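Long-range contacts in sulfotransferase (Mycobacterium tuberculosis, PDB 2ZQ5), which probably transfers sulfuryl groups from an activated donor such as PAPS to an acceptor: residues D33-V42 against W199-S208; L171-R179 against V229-F237. All coordinates share one frame; numbering follows the deposited sequence.

Interaction 1 of 2, residues D33-V42 against W199-S208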
loop_
_atom_site.group_PDB
_atom_site.type_symbol
_atom_site.label_atom_id
_atom_site.label_comp_id
_atom_site.label_asym_id
_atom_site.label_seq_id
_atom_site.Cartn_x
_atom_site.Cartn_y
_atom_site.Cartn_z
ATOM N N ASP A 33 0.318 11.470 -17.603
ATOM C CA ASP A 33 1.396 12.193 -16.942
ATOM C C ASP A 33 2.082 11.374 -15.858
ATOM O O ASP A 33 3.195 11.700 -15.444
ATOM C CB ASP A 33 0.882 13.507 -16.345
ATOM C CG ASP A 33 0.538 14.531 -17.408
ATOM O OD1 ASP A 33 1.363 14.736 -18.324
ATOM O OD2 ASP A 33 -0.550 15.138 -17.324
ATOM N N ASP A 34 1.425 10.316 -15.391
ATOM C CA ASP A 34 2.033 9.473 -14.368
ATOM C C ASP A 34 2.672 8.228 -14.978
ATOM O O ASP A 34 3.109 7.323 -14.267
ATOM C CB ASP A 34 1.010 9.108 -13.276
ATOM C CG ASP A 34 -0.220 8.402 -13.815
ATOM O OD1 ASP A 34 -0.494 8.488 -15.030
ATOM O OD2 ASP A 34 -0.928 7.771 -12.999
ATOM N N ASN A 35 2.739 8.207 -16.307
ATOM C CA ASN A 35 3.358 7.113 -17.052
ATOM C C ASN A 35 2.752 5.747 -16.731
ATOM O O ASN A 35 3.456 4.739 -16.707
ATOM C CB ASN A 35 4.865 7.107 -16.767
ATOM C CG ASN A 35 5.664 6.411 -17.847
ATOM O OD1 ASN A 35 5.381 6.566 -19.034
ATOM N ND2 ASN A 35 6.684 5.658 -17.444
ATOM N N TYR A 36 1.443 5.709 -16.513
ATOM C CA TYR A 36 0.777 4.458 -16.176
ATOM C C TYR A 36 0.705 3.473 -17.340
ATOM O O TYR A 36 0.700 2.261 -17.130
ATOM C CB TYR A 36 -0.629 4.742 -15.621
ATOM C CG TYR A 36 -1.731 4.813 -16.655
ATOM C CD1 TYR A 36 -2.492 3.684 -16.965
ATOM C CD2 TYR A 36 -2.013 6.005 -17.326
ATOM C CE1 TYR A 36 -3.503 3.740 -17.917
ATOM C CE2 TYR A 36 -3.023 6.072 -18.276
ATOM C CZ TYR A 36 -3.762 4.938 -18.569
ATOM O OH TYR A 36 -4.753 4.998 -19.524
ATOM N N ARG A 37 0.656 3.982 -18.568
ATOM C CA ARG A 37 0.587 3.098 -19.723
ATOM C C ARG A 37 1.854 2.262 -19.878
ATOM O O ARG A 37 1.773 1.053 -20.103
ATOM C CB ARG A 37 0.323 3.900 -20.998
ATOM C CG ARG A 37 -1.125 4.344 -21.144
ATOM C CD ARG A 37 -1.339 5.121 -22.432
ATOM N NE ARG A 37 -2.755 5.321 -22.731
ATOM C CZ ARG A 37 -3.607 4.340 -23.017
ATOM N NH1 ARG A 37 -3.191 3.082 -23.046
ATOM N NH2 ARG A 37 -4.877 4.618 -23.279
ATOM N N GLU A 38 3.017 2.897 -19.760
ATOM C CA GLU A 38 4.275 2.162 -19.880
ATOM C C GLU A 38 4.361 1.150 -18.744
ATOM O O GLU A 38 4.750 -0.000 -18.951
ATOM C CB GLU A 38 5.489 3.096 -19.797
ATOM C CG GLU A 38 6.801 2.388 -20.165
ATOM C CD GLU A 38 8.055 3.164 -19.785
ATOM O OE1 GLU A 38 7.983 4.399 -19.634
ATOM O OE2 GLU A 38 9.127 2.533 -19.650
ATOM N N ALA A 39 4.000 1.587 -17.543
ATOM C CA ALA A 39 4.043 0.718 -16.375
ATOM C C ALA A 39 3.175 -0.519 -16.585
ATOM O O ALA A 39 3.607 -1.638 -16.316
ATOM C CB ALA A 39 3.581 1.484 -15.136
ATOM N N LEU A 40 1.955 -0.318 -17.075
ATOM C CA LEU A 40 1.048 -1.434 -17.309
ATOM C C LEU A 40 1.622 -2.405 -18.341
ATOM O O LEU A 40 1.539 -3.620 -18.169
ATOM C CB LEU A 40 -0.319 -0.914 -17.772
ATOM C CG LEU A 40 -1.403 -1.967 -18.025
ATOM C CD1 LEU A 40 -1.585 -2.853 -16.794
ATOM C CD2 LEU A 40 -2.704 -1.260 -18.378
ATOM N N GLY A 41 2.212 -1.865 -19.403
ATOM C CA GLY A 41 2.793 -2.712 -20.431
ATOM C C GLY A 41 3.935 -3.557 -19.902
ATOM O O GLY A 41 4.030 -4.749 -20.200
ATOM N N VAL A 42 4.810 -2.939 -19.119
ATOM C CA VAL A 42 5.942 -3.650 -18.536
ATOM C C VAL A 42 5.448 -4.722 -17.568
ATOM O O VAL A 42 5.960 -5.843 -17.547
ATOM C CB VAL A 42 6.877 -2.674 -17.791
ATOM C CG1 VAL A 42 7.911 -3.447 -16.985
ATOM C CG2 VAL A 42 7.570 -1.761 -18.791
ATOM N N TRP A 199 12.454 -2.698 -13.618
ATOM C CA TRP A 199 12.005 -1.489 -14.290
ATOM C C TRP A 199 11.586 -0.451 -13.249
ATOM O O TRP A 199 11.991 0.711 -13.306
ATOM C CB TRP A 199 10.818 -1.819 -15.205
ATOM C CG TRP A 199 10.216 -0.623 -15.889
ATOM C CD1 TRP A 199 10.651 -0.029 -17.039
ATOM C CD2 TRP A 199 9.088 0.141 -15.444
ATOM N NE1 TRP A 199 9.862 1.060 -17.338
ATOM C CE2 TRP A 199 8.897 1.185 -16.374
ATOM C CE3 TRP A 199 8.221 0.043 -14.346
ATOM C CZ2 TRP A 199 7.871 2.130 -16.239
ATOM C CZ3 TRP A 199 7.201 0.983 -14.212
ATOM C CH2 TRP A 199 7.038 2.013 -15.155
ATOM N N LEU A 200 10.776 -0.879 -12.287
ATOM C CA LEU A 200 10.296 0.027 -11.254
ATOM C C LEU A 200 11.432 0.663 -10.454
ATOM O O LEU A 200 11.354 1.839 -10.086
ATOM C CB LEU A 200 9.335 -0.715 -10.318
ATOM C CG LEU A 200 8.595 0.127 -9.276
ATOM C CD1 LEU A 200 7.793 1.229 -9.972
ATOM C CD2 LEU A 200 7.675 -0.775 -8.461
ATOM N N SER A 201 12.493 -0.103 -10.201
ATOM C CA SER A 201 13.627 0.413 -9.432
ATOM C C SER A 201 14.339 1.564 -10.146
ATOM O O SER A 201 15.090 2.310 -9.522
ATOM C CB SER A 201 14.630 -0.705 -9.138
ATOM O OG SER A 201 15.428 -0.989 -10.268
ATOM N N ARG A 202 14.095 1.711 -11.445
ATOM C CA ARG A 202 14.719 2.770 -12.239
ATOM C C ARG A 202 13.785 3.950 -12.508
ATOM O O ARG A 202 14.184 4.925 -13.140
ATOM C CB ARG A 202 15.195 2.205 -13.586
ATOM C CG ARG A 202 16.350 1.217 -13.492
ATOM C CD ARG A 202 16.737 0.664 -14.860
ATOM N NE ARG A 202 15.998 -0.549 -15.216
ATOM C CZ ARG A 202 15.141 -0.642 -16.227
ATOM N NH1 ARG A 202 14.896 0.409 -16.997
ATOM N NH2 ARG A 202 14.532 -1.793 -16.476
ATOM N N GLN A 203 12.551 3.872 -12.020
ATOM C CA GLN A 203 11.576 4.929 -12.273
ATOM C C GLN A 203 11.532 6.077 -11.285
ATOM O O GLN A 203 11.894 5.935 -10.118
ATOM C CB GLN A 203 10.164 4.337 -12.349
ATOM C CG GLN A 203 9.992 3.240 -13.377
ATOM C CD GLN A 203 10.526 3.643 -14.733
ATOM O OE1 GLN A 203 10.056 4.609 -15.342
ATOM N NE2 GLN A 203 11.520 2.906 -15.215
ATOM N N ASP A 204 11.078 7.221 -11.781
ATOM C CA ASP A 204 10.893 8.395 -10.947
ATOM C C ASP A 204 9.456 8.256 -10.443
ATOM O O ASP A 204 8.510 8.269 -11.232
ATOM C CB ASP A 204 11.041 9.673 -11.773
ATOM C CG ASP A 204 10.536 10.896 -11.043
ATOM O OD1 ASP A 204 10.608 10.913 -9.795
ATOM O OD2 ASP A 204 10.072 11.840 -11.720
ATOM N N TRP A 205 9.298 8.092 -9.133
ATOM C CA TRP A 205 7.973 7.925 -8.543
ATOM C C TRP A 205 7.208 9.229 -8.360
ATOM O O TRP A 205 6.027 9.208 -8.009
ATOM C CB TRP A 205 8.072 7.276 -7.161
ATOM C CG TRP A 205 8.439 5.822 -7.106
ATOM C CD1 TRP A 205 9.690 5.284 -7.198
ATOM C CD2 TRP A 205 7.554 4.737 -6.796
ATOM N NE1 TRP A 205 9.642 3.929 -6.948
ATOM C CE2 TRP A 205 8.344 3.570 -6.697
ATOM C CE3 TRP A 205 6.172 4.640 -6.584
ATOM C CZ2 TRP A 205 7.798 2.318 -6.392
ATOM C CZ3 TRP A 205 5.627 3.396 -6.279
ATOM C CH2 TRP A 205 6.439 2.250 -6.186
ATOM N N THR A 206 7.855 10.363 -8.594
ATOM C CA THR A 206 7.187 11.637 -8.367
ATOM C C THR A 206 5.809 11.795 -9.008
ATOM O O THR A 206 4.865 12.194 -8.338
ATOM C CB THR A 206 8.094 12.816 -8.758
ATOM O OG1 THR A 206 9.364 12.663 -8.109
ATOM C CG2 THR A 206 7.475 14.131 -8.294
ATOM N N PRO A 207 5.662 11.476 -10.303
ATOM C CA PRO A 207 4.334 11.634 -10.902
ATOM C C PRO A 207 3.271 10.801 -10.187
ATOM O O PRO A 207 2.132 11.238 -10.031
ATOM C CB PRO A 207 4.549 11.190 -12.348
ATOM C CG PRO A 207 5.988 11.554 -12.594
ATOM C CD PRO A 207 6.660 11.106 -11.320
ATOM N N SER A 208 3.650 9.605 -9.746
ATOM C CA SER A 208 2.718 8.731 -9.037
ATOM C C SER A 208 2.352 9.315 -7.678
ATOM O O SER A 208 1.207 9.214 -7.244
ATOM C CB SER A 208 3.316 7.336 -8.852
ATOM O OG SER A 208 3.401 6.652 -10.088
HETATM O O HOH W 1 4.952 7.782 -12.059
HETATM O O HOH W 2 7.548 5.623 -14.701
HETATM O O HOH W 3 10.314 5.117 -18.008
#
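The indole of W199 lies against helix 36-50 and is held there at its nitrogen: NE1 donates to E38 OE2 at 2.8 Å, N-H...O angle 147°. E38 reaches it extended, CG anti to its backbone N (chi1 -170°), and its carboxylate stands steeply to the ring, the planes 72° apart. The other oxygen, E38 OE1, takes N35 ND2 at 2.8 Å, a bond in the plane of the N35 amide, and both donors come from above the carboxylate plane. V42 covers one face of the indole, CG2 sitting 3.9 Å from the centroid of the five-membered ring and almost on its normal, a CH-pi contact. Q203 NE2 lies above the rim of the opposite face and donates to W199 O. This joins the N-terminal helical part of the chain to the end of helix 194-201, within the P-loop-like sulfotransferase fold. A39 meets the benzene part, CB lying 3.5 Å from CH2 of W199. Two waters bridge Q203 OE1 to N35 ND2 and to E38 OE1. P207 CB packs on D34 CA at 3.7 Å, and a third water links D34 O to S208 OG, while the D34 carboxylate turns to R72 and S181.

Interaction 2 of 2, residues L171-R179 against V229-F237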
loop_
_atom_site.group_PDB
_atom_site.type_symbol
_atom_site.label_atom_id
_atom_site.label_comp_id
_atom_site.label_asym_id
_atom_site.label_seq_id
_atom_site.Cartn_x
_atom_site.Cartn_y
_atom_site.Cartn_z
ATOM N N LEU A 171 -8.525 1.196 7.902
ATOM C CA LEU A 171 -7.567 2.002 7.150
ATOM C C LEU A 171 -6.744 1.145 6.196
ATOM O O LEU A 171 -6.211 0.100 6.578
ATOM C CB LEU A 171 -6.646 2.765 8.106
ATOM C CG LEU A 171 -7.335 3.711 9.098
ATOM C CD1 LEU A 171 -6.282 4.490 9.864
ATOM C CD2 LEU A 171 -8.254 4.671 8.357
ATOM N N GLU A 172 -6.652 1.602 4.952
ATOM C CA GLU A 172 -5.922 0.903 3.900
ATOM C C GLU A 172 -4.558 1.516 3.599
ATOM O O GLU A 172 -4.292 2.676 3.925
ATOM C CB GLU A 172 -6.747 0.902 2.608
ATOM C CG GLU A 172 -7.466 -0.397 2.289
ATOM C CD GLU A 172 -6.517 -1.531 1.943
ATOM O OE1 GLU A 172 -6.990 -2.533 1.372
ATOM O OE2 GLU A 172 -5.306 -1.433 2.249
ATOM N N GLU A 173 -3.714 0.722 2.950
ATOM C CA GLU A 173 -2.376 1.150 2.566
ATOM C C GLU A 173 -2.414 1.940 1.263
ATOM O O GLU A 173 -3.332 1.789 0.452
ATOM C CB GLU A 173 -1.463 -0.059 2.400
ATOM C CG GLU A 173 -1.240 -0.852 3.669
ATOM C CD GLU A 173 -0.273 -1.989 3.448
ATOM O OE1 GLU A 173 -0.461 -2.727 2.461
ATOM O OE2 GLU A 173 0.665 -2.146 4.256
ATOM N N CYS A 174 -1.385 2.753 1.053
ATOM C CA CYS A 174 -1.304 3.602 -0.130
ATOM C C CYS A 174 -1.259 2.894 -1.478
ATOM O O CYS A 174 -1.556 3.517 -2.497
ATOM C CB CYS A 174 -0.102 4.542 -0.010
ATOM S SG CYS A 174 -0.126 5.594 1.471
ATOM N N TRP A 175 -0.897 1.612 -1.508
ATOM C CA TRP A 175 -0.859 0.923 -2.795
ATOM C C TRP A 175 -2.241 0.937 -3.436
ATOM O O TRP A 175 -2.359 0.845 -4.655
ATOM C CB TRP A 175 -0.348 -0.525 -2.666
ATOM C CG TRP A 175 -1.226 -1.442 -1.878
ATOM C CD1 TRP A 175 -1.114 -1.746 -0.551
ATOM C CD2 TRP A 175 -2.363 -2.167 -2.363
ATOM N NE1 TRP A 175 -2.111 -2.615 -0.178
ATOM C CE2 TRP A 175 -2.892 -2.890 -1.269
ATOM C CE3 TRP A 175 -2.986 -2.275 -3.612
ATOM C CZ2 TRP A 175 -4.018 -3.712 -1.390
ATOM C CZ3 TRP A 175 -4.109 -3.093 -3.731
ATOM C CH2 TRP A 175 -4.609 -3.800 -2.623
ATOM N N GLN A 176 -3.285 1.068 -2.617
ATOM C CA GLN A 176 -4.644 1.107 -3.146
ATOM C C GLN A 176 -4.843 2.344 -4.014
ATOM O O GLN A 176 -5.724 2.372 -4.871
ATOM C CB GLN A 176 -5.665 1.078 -2.008
ATOM C CG GLN A 176 -5.870 -0.311 -1.428
ATOM C CD GLN A 176 -6.925 -1.113 -2.173
ATOM O OE1 GLN A 176 -6.993 -1.091 -3.404
ATOM N NE2 GLN A 176 -7.751 -1.833 -1.426
ATOM N N LEU A 177 -4.026 3.368 -3.782
ATOM C CA LEU A 177 -4.092 4.583 -4.585
ATOM C C LEU A 177 -3.038 4.537 -5.686
ATOM O O LEU A 177 -3.333 4.840 -6.839
ATOM C CB LEU A 177 -3.867 5.833 -3.728
ATOM C CG LEU A 177 -4.931 6.179 -2.687
ATOM C CD1 LEU A 177 -4.480 7.395 -1.906
ATOM C CD2 LEU A 177 -6.273 6.452 -3.370
ATOM N N LEU A 178 -1.816 4.146 -5.327
ATOM C CA LEU A 178 -0.716 4.086 -6.286
ATOM C C LEU A 178 -0.957 3.101 -7.431
ATOM O O LEU A 178 -0.388 3.251 -8.517
ATOM C CB LEU A 178 0.590 3.750 -5.557
ATOM C CG LEU A 178 1.052 4.802 -4.541
ATOM C CD1 LEU A 178 2.117 4.210 -3.643
ATOM C CD2 LEU A 178 1.571 6.041 -5.259
ATOM N N ARG A 179 -1.801 2.099 -7.197
ATOM C CA ARG A 179 -2.102 1.127 -8.244
ATOM C C ARG A 179 -2.733 1.832 -9.443
ATOM O O ARG A 179 -2.675 1.331 -10.561
ATOM C CB ARG A 179 -3.055 0.041 -7.726
ATOM C CG ARG A 179 -4.418 0.574 -7.316
ATOM C CD ARG A 179 -5.395 -0.512 -6.882
ATOM N NE ARG A 179 -6.606 0.107 -6.347
ATOM C CZ ARG A 179 -7.821 -0.429 -6.381
ATOM N NH1 ARG A 179 -8.022 -1.619 -6.933
ATOM N NH2 ARG A 179 -8.842 0.237 -5.856
ATOM N N VAL A 229 -2.701 10.591 7.693
ATOM C CA VAL A 229 -1.829 9.545 8.204
ATOM C C VAL A 229 -1.874 8.453 7.141
ATOM O O VAL A 229 -2.948 7.950 6.802
ATOM C CB VAL A 229 -2.334 8.969 9.542
ATOM C CG1 VAL A 229 -1.409 7.846 9.996
ATOM C CG2 VAL A 229 -2.392 10.067 10.598
ATOM N N LEU A 230 -0.705 8.104 6.613
ATOM C CA LEU A 230 -0.589 7.092 5.568
ATOM C C LEU A 230 0.347 5.972 5.986
ATOM O O LEU A 230 1.180 6.148 6.871
ATOM C CB LEU A 230 -0.018 7.712 4.284
ATOM C CG LEU A 230 -0.673 8.908 3.584
ATOM C CD1 LEU A 230 -2.153 8.616 3.373
ATOM C CD2 LEU A 230 -0.494 10.187 4.405
ATOM N N LYS A 231 0.200 4.816 5.347
ATOM C CA LYS A 231 1.092 3.691 5.610
ATOM C C LYS A 231 1.204 2.845 4.349
ATOM O O LYS A 231 0.195 2.514 3.724
ATOM C CB LYS A 231 0.591 2.832 6.775
ATOM C CG LYS A 231 1.613 1.788 7.240
ATOM C CD LYS A 231 1.414 0.419 6.598
ATOM C CE LYS A 231 0.290 -0.344 7.286
ATOM N NZ LYS A 231 0.310 -1.800 6.955
ATOM N N ASN A 232 2.430 2.498 3.973
ATOM C CA ASN A 232 2.640 1.684 2.782
ATOM C C ASN A 232 4.106 1.324 2.595
ATOM O O ASN A 232 4.991 2.116 2.907
ATOM C CB ASN A 232 2.168 2.442 1.540
ATOM C CG ASN A 232 1.912 1.526 0.364
ATOM O OD1 ASN A 232 1.177 0.543 0.481
ATOM N ND2 ASN A 232 2.503 1.850 -0.784
ATOM N N PRO A 233 4.382 0.112 2.085
ATOM C CA PRO A 233 5.772 -0.294 1.868
ATOM C C PRO A 233 6.501 0.543 0.803
ATOM O O PRO A 233 7.720 0.668 0.846
ATOM C CB PRO A 233 5.638 -1.754 1.439
ATOM C CG PRO A 233 4.438 -2.217 2.199
ATOM C CD PRO A 233 3.479 -1.056 2.025
ATOM N N SER A 234 5.765 1.122 -0.146
ATOM C CA SER A 234 6.402 1.898 -1.215
ATOM C C SER A 234 7.214 3.090 -0.726
ATOM O O SER A 234 8.170 3.508 -1.376
ATOM C CB SER A 234 5.357 2.401 -2.218
ATOM O OG SER A 234 4.574 3.442 -1.655
ATOM N N HIS A 235 6.844 3.631 0.425
ATOM C CA HIS A 235 7.535 4.793 0.951
ATOM C C HIS A 235 9.017 4.535 1.207
ATOM O O HIS A 235 9.815 5.467 1.255
ATOM C CB HIS A 235 6.780 5.285 2.185
ATOM C CG HIS A 235 5.354 5.632 1.881
ATOM N ND1 HIS A 235 4.304 5.339 2.723
ATOM C CD2 HIS A 235 4.805 6.187 0.775
ATOM C CE1 HIS A 235 3.168 5.691 2.144
ATOM N NE2 HIS A 235 3.445 6.208 0.961
ATOM N N LEU A 236 9.387 3.265 1.336
ATOM C CA LEU A 236 10.791 2.903 1.530
ATOM C C LEU A 236 11.563 3.132 0.233
ATOM O O LEU A 236 12.712 3.586 0.248
ATOM C CB LEU A 236 10.923 1.422 1.887
ATOM C CG LEU A 236 10.422 0.955 3.249
ATOM C CD1 LEU A 236 10.450 -0.566 3.306
ATOM C CD2 LEU A 236 11.298 1.548 4.347
ATOM N N PHE A 237 10.905 2.816 -0.882
ATOM C CA PHE A 237 11.487 2.909 -2.220
ATOM C C PHE A 237 11.369 4.268 -2.892
ATOM O O PHE A 237 12.158 4.593 -3.790
ATOM C CB PHE A 237 10.800 1.898 -3.153
ATOM C CG PHE A 237 10.888 0.464 -2.701
ATOM C CD1 PHE A 237 11.833 -0.393 -3.259
ATOM C CD2 PHE A 237 10.008 -0.038 -1.746
ATOM C CE1 PHE A 237 11.894 -1.731 -2.874
ATOM C CE2 PHE A 237 10.065 -1.375 -1.354
ATOM C CZ PHE A 237 11.011 -2.221 -1.923
HETATM O O HOH W 4 -2.424 4.799 3.721
#
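N232 OD1 sits at the edge of the W175 indole, in the ring plane and 3.4 Å from W175 CD1; E173 OE1 lies at the edge too, and Q176 CG toward the rim of one face. The imidazole of H235 is also met at its edge, in plane, by C174 SG, 3.4 Å from H235 CE1. The N232 amide is turned 33° from the indole and makes nearly a right angle with the carboxylate of E173. A chi1 of -160° swings this amide away from its own backbone N and into the turn at 173-175. OD1 receives a weak bond from W175 N at 3.1 Å, and ND2 donates to S234 OG nearly in the amide plane, which fixes the flip of the amide. L178 CD1 closes over this pair, 3.3 Å from S234 OG.

Beside it C174 N donates to K231 O at 3.1 Å, tying the start of the turn to the end of the strand. C174 SG also touches L230 CB, 3.5 Å away. On the other flank, K231 bends at chi2 and chi3 to bring NZ to E173 OE2 at 2.7 Å, a salt bridge on the anti side, tilted 33° out of the carboxylate plane. NZ also bonds T104 and T105, giving it three oxygen partners. These threonines open helix 104-111 after strand 94-97, consistent with the P-loop-like phosphosulfate-binding loop of sulfotransferases. A water accepts from K231 N and donates to E172 O.

Strand 227-231 runs between strands 117-119 and 94-97 of the parallel sheet, and the contact lies at its C-terminal end. Helix 104-111 adjoins K231 through H108, F95 of strand 94-97 meets H235 edge-to-face, and helix 206-219 packs H212 against C174.

The centres of interactions 1 and 2 lie about 16 Å apart, and their segments alternate along the chain: 33-42, 171-179, 199-208, then 229-237. Helix 175-178 is followed by helix 194-201, and helix 206-219 by strand 227-231, so the chain passes three times between the two sites. They also touch directly, S208 O packing on L178 CD2 at 3.8 Å and W205 CH2 on S234 CB at 4.1 Å. Interaction 2 sits near the centre of the chain at the parallel sheet, whereas interaction 1 lies about 16 Å from that centre. Helix 36-50 leans on the end of helix 194-201, the residues just before it on the start of helix 206-219, and L178 and S234 continue toward the sheet.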